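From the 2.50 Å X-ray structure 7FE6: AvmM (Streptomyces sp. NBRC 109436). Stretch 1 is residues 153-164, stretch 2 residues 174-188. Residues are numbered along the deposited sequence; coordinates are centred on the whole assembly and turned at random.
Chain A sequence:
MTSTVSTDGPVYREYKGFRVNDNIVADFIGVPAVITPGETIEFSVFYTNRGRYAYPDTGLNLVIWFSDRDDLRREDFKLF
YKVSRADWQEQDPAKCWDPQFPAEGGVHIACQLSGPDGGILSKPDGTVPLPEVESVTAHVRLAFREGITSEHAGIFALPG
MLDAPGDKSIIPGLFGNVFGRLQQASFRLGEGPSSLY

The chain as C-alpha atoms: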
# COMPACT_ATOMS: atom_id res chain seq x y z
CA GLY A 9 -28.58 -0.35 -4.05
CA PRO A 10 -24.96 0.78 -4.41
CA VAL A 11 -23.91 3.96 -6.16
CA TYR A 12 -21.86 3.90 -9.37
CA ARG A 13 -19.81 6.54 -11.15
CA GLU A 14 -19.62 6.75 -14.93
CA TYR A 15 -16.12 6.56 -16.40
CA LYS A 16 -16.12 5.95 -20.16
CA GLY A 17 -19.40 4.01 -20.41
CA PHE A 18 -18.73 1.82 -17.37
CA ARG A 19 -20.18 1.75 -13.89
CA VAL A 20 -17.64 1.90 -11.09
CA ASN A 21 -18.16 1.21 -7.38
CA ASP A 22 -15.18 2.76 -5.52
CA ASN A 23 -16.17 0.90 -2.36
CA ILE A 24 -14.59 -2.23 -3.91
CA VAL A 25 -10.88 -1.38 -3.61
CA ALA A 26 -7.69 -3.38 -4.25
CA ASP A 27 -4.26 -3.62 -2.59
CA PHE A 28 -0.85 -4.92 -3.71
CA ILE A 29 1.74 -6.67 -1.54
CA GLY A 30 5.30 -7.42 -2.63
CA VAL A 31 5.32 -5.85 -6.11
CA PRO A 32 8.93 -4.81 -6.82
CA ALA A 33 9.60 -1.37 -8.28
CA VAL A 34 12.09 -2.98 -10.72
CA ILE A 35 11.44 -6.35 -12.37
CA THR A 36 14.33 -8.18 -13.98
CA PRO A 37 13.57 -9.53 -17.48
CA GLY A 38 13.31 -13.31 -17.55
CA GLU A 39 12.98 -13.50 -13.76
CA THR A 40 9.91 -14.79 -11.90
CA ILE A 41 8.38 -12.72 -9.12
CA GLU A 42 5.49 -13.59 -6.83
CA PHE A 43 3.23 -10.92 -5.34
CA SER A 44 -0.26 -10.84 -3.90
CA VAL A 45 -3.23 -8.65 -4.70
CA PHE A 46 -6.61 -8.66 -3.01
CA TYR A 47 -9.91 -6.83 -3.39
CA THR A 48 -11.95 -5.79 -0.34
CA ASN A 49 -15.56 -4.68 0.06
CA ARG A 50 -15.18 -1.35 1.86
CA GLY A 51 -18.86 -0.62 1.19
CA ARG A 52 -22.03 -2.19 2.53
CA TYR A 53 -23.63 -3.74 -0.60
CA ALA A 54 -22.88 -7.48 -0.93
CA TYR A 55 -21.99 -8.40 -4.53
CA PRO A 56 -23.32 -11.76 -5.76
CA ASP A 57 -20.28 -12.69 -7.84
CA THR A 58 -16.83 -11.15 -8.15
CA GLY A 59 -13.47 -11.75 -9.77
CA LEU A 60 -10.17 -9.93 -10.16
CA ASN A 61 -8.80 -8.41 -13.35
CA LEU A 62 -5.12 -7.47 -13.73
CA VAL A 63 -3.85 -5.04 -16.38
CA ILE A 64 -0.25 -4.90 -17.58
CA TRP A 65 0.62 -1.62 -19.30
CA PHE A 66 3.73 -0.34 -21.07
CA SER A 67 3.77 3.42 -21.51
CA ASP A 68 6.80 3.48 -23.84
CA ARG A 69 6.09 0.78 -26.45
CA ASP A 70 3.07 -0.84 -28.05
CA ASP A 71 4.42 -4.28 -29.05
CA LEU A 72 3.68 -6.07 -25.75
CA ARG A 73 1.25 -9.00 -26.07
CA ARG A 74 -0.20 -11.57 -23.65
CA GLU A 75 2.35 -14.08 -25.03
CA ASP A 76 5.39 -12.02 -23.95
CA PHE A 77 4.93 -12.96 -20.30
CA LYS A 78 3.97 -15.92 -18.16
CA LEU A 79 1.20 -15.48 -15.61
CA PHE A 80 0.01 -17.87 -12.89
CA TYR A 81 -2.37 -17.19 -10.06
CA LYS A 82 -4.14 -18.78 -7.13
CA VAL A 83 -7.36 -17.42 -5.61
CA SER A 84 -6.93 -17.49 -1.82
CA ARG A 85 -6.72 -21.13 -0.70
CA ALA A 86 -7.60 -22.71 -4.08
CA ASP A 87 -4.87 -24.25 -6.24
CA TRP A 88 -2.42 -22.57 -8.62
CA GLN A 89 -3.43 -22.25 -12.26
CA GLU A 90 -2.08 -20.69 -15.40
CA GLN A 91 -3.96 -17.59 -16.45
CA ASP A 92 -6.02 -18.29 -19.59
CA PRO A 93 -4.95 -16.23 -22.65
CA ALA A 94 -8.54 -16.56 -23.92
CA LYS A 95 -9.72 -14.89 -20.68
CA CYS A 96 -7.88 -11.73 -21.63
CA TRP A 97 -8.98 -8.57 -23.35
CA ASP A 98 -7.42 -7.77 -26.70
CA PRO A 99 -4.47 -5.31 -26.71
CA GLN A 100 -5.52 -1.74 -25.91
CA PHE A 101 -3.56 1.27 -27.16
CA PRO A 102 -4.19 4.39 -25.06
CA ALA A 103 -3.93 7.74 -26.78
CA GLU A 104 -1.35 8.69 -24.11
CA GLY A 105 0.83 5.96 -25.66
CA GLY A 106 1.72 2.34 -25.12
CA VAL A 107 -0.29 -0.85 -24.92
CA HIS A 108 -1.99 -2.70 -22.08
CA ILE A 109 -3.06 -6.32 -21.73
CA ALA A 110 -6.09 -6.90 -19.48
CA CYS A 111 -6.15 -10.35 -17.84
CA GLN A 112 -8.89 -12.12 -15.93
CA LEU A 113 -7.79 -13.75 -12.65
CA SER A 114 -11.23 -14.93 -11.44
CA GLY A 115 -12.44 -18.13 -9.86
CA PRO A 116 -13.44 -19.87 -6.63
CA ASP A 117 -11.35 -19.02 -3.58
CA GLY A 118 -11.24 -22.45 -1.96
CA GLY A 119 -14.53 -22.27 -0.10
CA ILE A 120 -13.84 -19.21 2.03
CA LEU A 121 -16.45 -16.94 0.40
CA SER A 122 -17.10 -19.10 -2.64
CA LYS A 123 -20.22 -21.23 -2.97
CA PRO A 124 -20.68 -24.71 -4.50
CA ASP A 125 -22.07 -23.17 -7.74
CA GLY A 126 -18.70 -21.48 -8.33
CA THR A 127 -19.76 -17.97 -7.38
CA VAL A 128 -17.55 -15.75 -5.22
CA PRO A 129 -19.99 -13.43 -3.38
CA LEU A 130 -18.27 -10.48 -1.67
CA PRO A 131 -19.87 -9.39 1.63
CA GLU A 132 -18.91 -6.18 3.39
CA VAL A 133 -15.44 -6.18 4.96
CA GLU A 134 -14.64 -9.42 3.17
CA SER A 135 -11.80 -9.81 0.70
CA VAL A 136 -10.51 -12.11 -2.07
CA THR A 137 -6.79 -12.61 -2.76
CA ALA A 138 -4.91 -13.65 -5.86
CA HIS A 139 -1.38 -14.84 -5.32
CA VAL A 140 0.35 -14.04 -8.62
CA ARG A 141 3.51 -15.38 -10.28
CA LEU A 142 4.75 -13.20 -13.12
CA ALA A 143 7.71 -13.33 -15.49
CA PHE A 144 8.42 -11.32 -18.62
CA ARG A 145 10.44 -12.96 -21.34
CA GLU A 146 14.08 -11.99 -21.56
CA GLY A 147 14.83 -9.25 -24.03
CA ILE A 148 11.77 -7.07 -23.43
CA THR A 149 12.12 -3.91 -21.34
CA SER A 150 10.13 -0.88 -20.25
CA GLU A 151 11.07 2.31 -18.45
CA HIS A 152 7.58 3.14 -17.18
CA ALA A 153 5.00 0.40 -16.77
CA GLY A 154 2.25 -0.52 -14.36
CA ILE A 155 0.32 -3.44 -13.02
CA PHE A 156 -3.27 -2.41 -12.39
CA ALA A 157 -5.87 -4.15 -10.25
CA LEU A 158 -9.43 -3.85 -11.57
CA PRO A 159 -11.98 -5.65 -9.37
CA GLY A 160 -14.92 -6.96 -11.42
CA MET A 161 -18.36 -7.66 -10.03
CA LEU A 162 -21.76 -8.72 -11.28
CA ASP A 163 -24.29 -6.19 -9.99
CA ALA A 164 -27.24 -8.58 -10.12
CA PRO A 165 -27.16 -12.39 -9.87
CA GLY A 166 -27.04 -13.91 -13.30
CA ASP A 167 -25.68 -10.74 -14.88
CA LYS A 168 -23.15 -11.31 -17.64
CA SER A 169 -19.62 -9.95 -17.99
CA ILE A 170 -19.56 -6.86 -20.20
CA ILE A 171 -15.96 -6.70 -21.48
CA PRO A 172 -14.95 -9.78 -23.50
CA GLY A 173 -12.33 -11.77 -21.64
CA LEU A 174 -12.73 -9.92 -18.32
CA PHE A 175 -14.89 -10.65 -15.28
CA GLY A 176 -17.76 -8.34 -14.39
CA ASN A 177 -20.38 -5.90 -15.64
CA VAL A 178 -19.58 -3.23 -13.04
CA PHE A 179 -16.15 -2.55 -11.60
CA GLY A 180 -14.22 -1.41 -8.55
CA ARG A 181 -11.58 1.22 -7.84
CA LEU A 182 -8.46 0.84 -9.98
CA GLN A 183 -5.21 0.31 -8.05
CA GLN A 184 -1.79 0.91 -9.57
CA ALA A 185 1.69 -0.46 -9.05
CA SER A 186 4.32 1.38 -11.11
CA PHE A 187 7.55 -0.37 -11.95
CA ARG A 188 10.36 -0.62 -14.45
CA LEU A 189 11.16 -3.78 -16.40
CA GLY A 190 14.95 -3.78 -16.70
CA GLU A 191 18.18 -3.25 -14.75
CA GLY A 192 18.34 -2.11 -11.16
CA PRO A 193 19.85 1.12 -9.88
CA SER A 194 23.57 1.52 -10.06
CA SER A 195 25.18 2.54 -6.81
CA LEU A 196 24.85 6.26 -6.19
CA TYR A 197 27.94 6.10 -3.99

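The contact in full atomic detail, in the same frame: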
# COMPACT_ATOMS: atom_id res chain seq x y z
N ALA A 153 6.02 1.40 -16.58
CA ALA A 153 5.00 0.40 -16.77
C ALA A 153 4.19 0.33 -15.48
O ALA A 153 4.60 0.84 -14.43
CB ALA A 153 5.61 -0.97 -17.11
N GLY A 154 3.06 -0.34 -15.55
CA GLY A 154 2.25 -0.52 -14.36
C GLY A 154 1.54 -1.85 -14.40
O GLY A 154 1.19 -2.36 -15.47
N ILE A 155 1.33 -2.41 -13.21
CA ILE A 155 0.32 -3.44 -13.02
C ILE A 155 -0.87 -2.77 -12.37
O ILE A 155 -0.72 -2.03 -11.38
CB ILE A 155 0.85 -4.60 -12.17
CG1 ILE A 155 2.17 -5.12 -12.75
CG2 ILE A 155 -0.15 -5.72 -12.15
CD1 ILE A 155 2.88 -6.16 -11.89
N PHE A 156 -2.06 -3.02 -12.90
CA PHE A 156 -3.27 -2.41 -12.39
C PHE A 156 -4.26 -3.47 -11.95
O PHE A 156 -4.43 -4.49 -12.63
CB PHE A 156 -3.94 -1.52 -13.41
CG PHE A 156 -3.14 -0.30 -13.80
CD1 PHE A 156 -2.08 -0.41 -14.71
CD2 PHE A 156 -3.47 0.95 -13.26
CE1 PHE A 156 -1.37 0.70 -15.09
CE2 PHE A 156 -2.75 2.07 -13.62
CZ PHE A 156 -1.69 1.95 -14.55
N ALA A 157 -4.86 -3.25 -10.79
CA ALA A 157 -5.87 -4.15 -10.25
C ALA A 157 -7.25 -3.55 -10.52
O ALA A 157 -7.54 -2.43 -10.10
CB ALA A 157 -5.65 -4.37 -8.76
N LEU A 158 -8.09 -4.31 -11.21
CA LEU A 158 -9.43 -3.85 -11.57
C LEU A 158 -10.41 -4.90 -11.06
O LEU A 158 -10.66 -5.91 -11.75
CB LEU A 158 -9.58 -3.66 -13.08
CG LEU A 158 -11.00 -3.35 -13.57
CD1 LEU A 158 -11.47 -1.94 -13.16
CD2 LEU A 158 -11.11 -3.58 -15.07
N PRO A 159 -10.98 -4.71 -9.87
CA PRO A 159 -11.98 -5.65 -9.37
C PRO A 159 -13.23 -5.63 -10.25
O PRO A 159 -13.76 -4.56 -10.58
CB PRO A 159 -12.26 -5.15 -7.95
CG PRO A 159 -11.08 -4.27 -7.62
CD PRO A 159 -10.69 -3.64 -8.90
N GLY A 160 -13.68 -6.81 -10.66
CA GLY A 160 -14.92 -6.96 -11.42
C GLY A 160 -16.02 -7.62 -10.60
O GLY A 160 -15.78 -8.59 -9.87
N MET A 161 -17.22 -7.05 -10.69
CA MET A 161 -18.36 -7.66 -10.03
C MET A 161 -19.56 -7.68 -10.97
O MET A 161 -19.68 -6.89 -11.91
CB MET A 161 -18.72 -6.94 -8.72
CG MET A 161 -18.70 -5.42 -8.78
SD MET A 161 -17.08 -4.68 -8.41
CE MET A 161 -16.19 -6.09 -7.81
N LEU A 162 -20.45 -8.61 -10.66
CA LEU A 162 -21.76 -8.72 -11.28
C LEU A 162 -22.73 -8.04 -10.33
O LEU A 162 -22.92 -8.49 -9.20
CB LEU A 162 -22.10 -10.20 -11.52
CG LEU A 162 -21.19 -10.91 -12.53
CD1 LEU A 162 -21.60 -12.35 -12.73
CD2 LEU A 162 -21.22 -10.19 -13.86
N ASP A 163 -23.31 -6.92 -10.78
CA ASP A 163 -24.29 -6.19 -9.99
C ASP A 163 -25.44 -7.09 -9.53
O ASP A 163 -25.73 -7.18 -8.33
CB ASP A 163 -24.83 -5.02 -10.82
CG ASP A 163 -25.81 -4.18 -10.04
OD1 ASP A 163 -25.36 -3.46 -9.11
OD2 ASP A 163 -27.03 -4.24 -10.35
N ALA A 164 -26.10 -7.76 -10.46
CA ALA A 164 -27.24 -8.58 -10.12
C ALA A 164 -26.94 -10.05 -10.42
O ALA A 164 -26.21 -10.34 -11.38
CB ALA A 164 -28.49 -8.15 -10.90
N LEU A 174 -12.86 -10.37 -19.70
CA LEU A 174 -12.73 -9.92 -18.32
C LEU A 174 -13.98 -10.22 -17.50
O LEU A 174 -15.11 -10.25 -18.03
CB LEU A 174 -12.46 -8.41 -18.28
CG LEU A 174 -11.31 -7.88 -19.13
CD1 LEU A 174 -11.05 -6.42 -18.81
CD2 LEU A 174 -10.05 -8.72 -18.94
N PHE A 175 -13.79 -10.34 -16.19
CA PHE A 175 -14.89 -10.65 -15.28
C PHE A 175 -15.61 -9.38 -14.84
O PHE A 175 -14.97 -8.42 -14.39
CB PHE A 175 -14.41 -11.41 -14.04
CG PHE A 175 -15.55 -11.88 -13.17
CD1 PHE A 175 -16.10 -11.03 -12.22
CD2 PHE A 175 -16.11 -13.14 -13.37
CE1 PHE A 175 -17.18 -11.45 -11.45
CE2 PHE A 175 -17.18 -13.57 -12.60
CZ PHE A 175 -17.72 -12.72 -11.63
N GLY A 176 -16.94 -9.37 -14.99
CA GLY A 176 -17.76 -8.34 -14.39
C GLY A 176 -18.55 -7.48 -15.37
O GLY A 176 -18.19 -7.37 -16.55
N ASN A 177 -19.67 -6.93 -14.90
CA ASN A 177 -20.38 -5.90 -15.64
C ASN A 177 -20.27 -4.53 -14.99
O ASN A 177 -20.47 -3.52 -15.68
CB ASN A 177 -21.86 -6.28 -15.83
CG ASN A 177 -22.64 -6.24 -14.53
OD1 ASN A 177 -22.09 -6.47 -13.46
ND2 ASN A 177 -23.94 -5.99 -14.63
N VAL A 178 -19.98 -4.46 -13.70
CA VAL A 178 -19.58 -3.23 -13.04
C VAL A 178 -18.25 -3.50 -12.35
O VAL A 178 -17.86 -4.65 -12.15
CB VAL A 178 -20.64 -2.73 -12.04
CG1 VAL A 178 -21.95 -2.44 -12.78
CG2 VAL A 178 -20.85 -3.76 -10.96
N PHE A 179 -17.55 -2.42 -11.99
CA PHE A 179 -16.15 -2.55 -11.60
C PHE A 179 -15.83 -1.75 -10.34
O PHE A 179 -16.60 -0.89 -9.91
CB PHE A 179 -15.22 -2.14 -12.75
CG PHE A 179 -15.43 -2.94 -14.00
CD1 PHE A 179 -14.81 -4.16 -14.17
CD2 PHE A 179 -16.32 -2.49 -14.97
CE1 PHE A 179 -15.03 -4.91 -15.31
CE2 PHE A 179 -16.56 -3.24 -16.12
CZ PHE A 179 -15.91 -4.45 -16.29
N GLY A 180 -14.69 -2.08 -9.74
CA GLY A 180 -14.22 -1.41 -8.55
C GLY A 180 -13.19 -0.33 -8.85
O GLY A 180 -12.96 0.06 -10.00
N ARG A 181 -12.56 0.14 -7.78
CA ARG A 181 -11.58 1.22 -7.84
C ARG A 181 -10.25 0.68 -8.35
O ARG A 181 -9.71 -0.28 -7.80
CB ARG A 181 -11.41 1.84 -6.46
CG ARG A 181 -10.66 3.15 -6.44
CD ARG A 181 -10.41 3.64 -5.05
NE ARG A 181 -9.31 2.95 -4.40
CZ ARG A 181 -8.61 3.45 -3.37
NH1 ARG A 181 -8.90 4.65 -2.88
NH2 ARG A 181 -7.61 2.74 -2.84
N LEU A 182 -9.72 1.28 -9.42
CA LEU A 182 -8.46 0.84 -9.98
C LEU A 182 -7.31 1.13 -9.01
O LEU A 182 -7.21 2.23 -8.47
CB LEU A 182 -8.20 1.55 -11.30
CG LEU A 182 -7.11 1.03 -12.25
CD1 LEU A 182 -7.40 -0.40 -12.70
CD2 LEU A 182 -7.05 1.93 -13.47
N GLN A 183 -6.43 0.15 -8.84
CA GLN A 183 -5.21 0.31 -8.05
C GLN A 183 -3.98 0.05 -8.91
O GLN A 183 -3.95 -0.88 -9.72
CB GLN A 183 -5.19 -0.65 -6.85
CG GLN A 183 -4.19 -0.24 -5.78
CD GLN A 183 -4.64 1.01 -5.03
OE1 GLN A 183 -5.82 1.35 -5.05
NE2 GLN A 183 -3.71 1.71 -4.41
N GLN A 184 -2.95 0.86 -8.70
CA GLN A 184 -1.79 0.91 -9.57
C GLN A 184 -0.57 0.41 -8.81
O GLN A 184 -0.47 0.57 -7.59
CB GLN A 184 -1.56 2.35 -10.07
CG GLN A 184 -0.37 2.59 -11.00
CD GLN A 184 -0.33 4.02 -11.54
OE1 GLN A 184 -1.29 4.77 -11.42
NE2 GLN A 184 0.81 4.42 -12.07
N ALA A 185 0.34 -0.21 -9.54
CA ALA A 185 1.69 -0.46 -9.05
C ALA A 185 2.61 -0.12 -10.21
O ALA A 185 2.60 -0.81 -11.23
CB ALA A 185 1.85 -1.91 -8.60
N SER A 186 3.39 0.96 -10.07
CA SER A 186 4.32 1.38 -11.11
C SER A 186 5.67 0.70 -10.93
O SER A 186 6.15 0.54 -9.82
CB SER A 186 4.52 2.89 -11.11
OG SER A 186 3.32 3.55 -11.46
N PHE A 187 6.29 0.34 -12.03
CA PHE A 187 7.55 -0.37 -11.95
C PHE A 187 8.33 -0.09 -13.22
O PHE A 187 7.84 0.58 -14.13
CB PHE A 187 7.32 -1.88 -11.73
CG PHE A 187 6.69 -2.58 -12.90
CD1 PHE A 187 5.32 -2.54 -13.10
CD2 PHE A 187 7.48 -3.32 -13.80
CE1 PHE A 187 4.75 -3.20 -14.19
CE2 PHE A 187 6.93 -3.96 -14.88
CZ PHE A 187 5.56 -3.91 -15.08
N ARG A 188 9.58 -0.53 -13.23
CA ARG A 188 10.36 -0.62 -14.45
C ARG A 188 10.67 -2.09 -14.71
O ARG A 188 10.86 -2.87 -13.77
CB ARG A 188 11.66 0.18 -14.34
CG ARG A 188 11.48 1.68 -14.37
CD ARG A 188 12.81 2.35 -14.57
NE ARG A 188 13.80 1.90 -13.59
CZ ARG A 188 14.78 1.03 -13.84
NH1 ARG A 188 14.93 0.51 -15.05
NH2 ARG A 188 15.63 0.69 -12.87

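Two segments of one chain pair as antiparallel β-strands, in two hydrogen-bonded ladders whose register shifts by one residue between Ala157 and Gly160. In the first ladder, Ala153, Ile155 and Ala157 face Phe187, Ala185 and Gln183, each pair closed by two backbone hydrogen bonds. Ala153 N reaches Phe187 O at 3.2 Å and Phe187 N returns to Ala153 O at 3.0 Å; Ile155 N to Ala185 O and Ala185 N to Ile155 O are both 2.8 Å; Ala157 N to Gln183 O is 2.8 Å and Gln183 N to Ala157 O 3.1 Å. Gly154 and Phe156 lie opposite Ser186 and Gln184 in the intervening non-hydrogen-bonded positions, where the CA atoms come closer, 4.3 Å between Gly154 CA and Ser186 CA.

Side chains alternate between the two faces of the sheet. On the face of Ala153 and Ile155, the Phe187 ring (chi1 p) folds back across the neighbouring strand: Ala153 CB sits over one ring face, 3.6 Å from Phe187 CZ, and Ile155 CG1 packs 3.5 Å from Phe187 CE1. Phe156 occupies the other face, its CE2 3.6 Å from Gln184 CG. An ideal CB on Gly154 would lie 2.8 Å from Phe156 CE1, so the ring takes space that a side chain there would need. Gln184 NE2 also donates to Ser186 OG at 2.7 Å, along its own strand.

At the register shift, Leu182 CD1 lies against the opposing strand, 3.3 Å from Ala157 O, 3.7 Å from Phe156 CB and 3.9 Å from Leu158 CB, while Leu158 CD1 reaches Phe179 CB at 3.8 Å. Pairing resumes with Gly180 N donating to Pro159 O at 2.8 Å. Met161 and Val178 then form a hydrogen-bonded pair, Met161 N to Val178 O at 2.9 Å and Val178 N to Met161 O at 3.0 Å, and their side chains meet at 3.5 Å between Met161 CG and Val178 CG2.

Met161 O also accepts from Asn177 N at 3.0 Å, so one carbonyl serves two consecutive amides. The Asn177 side chain extends the pairing beyond the backbone, its OD1 accepting from Asp163 N at 3.0 Å. Close packing here depends on glycine: an ideal CB on Gly160 would fall 1.8 Å from Phe175 O, and one on Gly176 would come within 2.9 Å of Gly160 CA. Gly176 also has phi/psi of 118°/154°, which would jam a CB against the preceding carbonyl. Leu162 CG packs 4.0 Å from Phe175 CZ at this end.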